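Local coordinates for protein DNA ligase (Archaeoglobus fulgidus, PDB 3GDE) that probably seals nicks in double-stranded DNA during replication, recombination and repair, using ATP and passing through an adenylated lysine intermediate, at residues V226-L230 / P408-K413. Residues are numbered along the deposited sequence.
Sequences VRMML and PYIPGK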
# COMPACT_ATOMS: atom_id res chain seq x y z
N VAL A 226 9.52 3.39 8.69
CA VAL A 226 10.25 3.97 7.59
C VAL A 226 10.15 3.07 6.36
O VAL A 226 10.13 1.84 6.46
CB VAL A 226 11.69 4.45 8.00
CG1 VAL A 226 11.99 4.20 9.48
CG2 VAL A 226 12.79 3.93 7.05
N ARG A 227 10.03 3.71 5.20
CA ARG A 227 9.90 2.98 3.95
C ARG A 227 11.15 2.15 3.73
O ARG A 227 12.26 2.66 3.81
CB ARG A 227 9.70 3.96 2.79
CG ARG A 227 8.79 3.44 1.74
CD ARG A 227 7.35 3.46 2.21
NE ARG A 227 6.61 4.61 1.71
CZ ARG A 227 6.09 4.69 0.50
NH1 ARG A 227 6.23 3.69 -0.36
NH2 ARG A 227 5.44 5.78 0.12
N MET A 228 10.96 0.86 3.50
CA MET A 228 12.10 -0.04 3.38
C MET A 228 12.94 0.23 2.13
O MET A 228 12.41 0.63 1.08
CB MET A 228 11.63 -1.50 3.39
CG MET A 228 10.97 -1.90 4.69
SD MET A 228 9.97 -3.34 4.39
CE MET A 228 9.43 -3.74 6.06
N MET A 229 14.25 0.05 2.25
CA MET A 229 15.13 0.08 1.08
C MET A 229 14.85 -1.15 0.23
O MET A 229 14.72 -2.25 0.75
CB MET A 229 16.60 0.12 1.51
CG MET A 229 17.58 0.22 0.37
SD MET A 229 19.23 0.54 0.98
CE MET A 229 20.12 0.79 -0.55
N LEU A 230 14.75 -0.96 -1.08
CA LEU A 230 14.38 -2.05 -1.98
C LEU A 230 15.51 -2.44 -2.93
O LEU A 230 16.34 -1.60 -3.28
CB LEU A 230 13.13 -1.66 -2.79
CG LEU A 230 11.87 -1.26 -2.03
CD1 LEU A 230 10.78 -0.83 -3.02
CD2 LEU A 230 11.37 -2.40 -1.15
N PRO A 408 24.93 3.36 1.99
CA PRO A 408 24.04 3.74 3.10
C PRO A 408 22.65 3.15 2.89
O PRO A 408 22.36 2.61 1.82
CB PRO A 408 23.97 5.26 2.99
CG PRO A 408 24.09 5.51 1.52
CD PRO A 408 25.04 4.45 1.00
N TYR A 409 21.80 3.24 3.89
CA TYR A 409 20.43 2.76 3.78
C TYR A 409 19.54 3.90 3.29
O TYR A 409 19.47 4.96 3.94
CB TYR A 409 19.95 2.21 5.13
CG TYR A 409 18.61 1.50 5.08
CD1 TYR A 409 18.54 0.10 5.05
CD2 TYR A 409 17.42 2.22 5.06
CE1 TYR A 409 17.31 -0.55 5.02
CE2 TYR A 409 16.20 1.58 5.02
CZ TYR A 409 16.14 0.19 5.00
OH TYR A 409 14.92 -0.44 4.95
N ILE A 410 18.88 3.68 2.15
CA ILE A 410 18.06 4.72 1.52
C ILE A 410 16.57 4.34 1.49
O ILE A 410 16.11 3.63 0.58
CB ILE A 410 18.54 5.06 0.08
CG1 ILE A 410 20.06 5.31 0.03
CG2 ILE A 410 17.77 6.26 -0.48
CD1 ILE A 410 20.53 6.66 0.58
N PRO A 411 15.80 4.82 2.49
CA PRO A 411 14.38 4.50 2.61
C PRO A 411 13.59 4.70 1.31
O PRO A 411 13.69 5.74 0.64
CB PRO A 411 13.89 5.47 3.69
CG PRO A 411 15.08 5.65 4.56
CD PRO A 411 16.24 5.71 3.58
N GLY A 412 12.83 3.67 0.95
CA GLY A 412 11.87 3.73 -0.15
C GLY A 412 12.45 3.65 -1.54
O GLY A 412 11.71 3.70 -2.51
N LYS A 413 13.77 3.50 -1.64
CA LYS A 413 14.47 3.55 -2.92
C LYS A 413 14.85 2.17 -3.42
O LYS A 413 15.27 1.31 -2.64
CB LYS A 413 15.71 4.43 -2.78
CG LYS A 413 16.30 4.95 -4.09
CD LYS A 413 15.46 6.09 -4.70
CE LYS A 413 15.37 7.32 -3.79
NZ LYS A 413 16.58 8.18 -3.87
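Met229 and Tyr409 lie at the heart of this contact between two loops of the adenylation domain. With all three chi angles t, the Met229 side chain runs extended across the tyrosine ring: CB sits over one face, 3.7 Å from the ring centroid in a CH-pi contact, and SD follows at 4.5 Å as a Met-aromatic contact. Met229 SD also accepts a weak hydrogen bond from Ile410 N (3.4 Å). Tyr409, chi1 t, brings its OH to Met229 N, which donates a nearly straight 2.8 Å hydrogen bond; the same hydroxyl is hydrogen-bonded to Asp299. Ile410 to Lys413 form a type II turn, whose positive phi falls on Gly412, where a side chain would press against Arg227 CG. Gly412 N donates to Met228 O (3.1 Å) and, weakly, to Arg227 O (3.1 Å). The Arg227 side chain leads away from the turn, while Val226 CG2 packs on Pro411 CG at 3.8 Å. Leu230 N donates a 2.8 Å hydrogen bond to Lys413 O, where strands 230-233 and 414-415 begin pairing in parallel. Arg257, a predicted ATP-binding residue, is hydrogen-bonded to Met229 O. Carbonyls, hydroxyl and sulfur thus all receive backbone N-H groups, so backbone and side chains jointly set the loops' register, consistent with their bordering the nucleotide pocket.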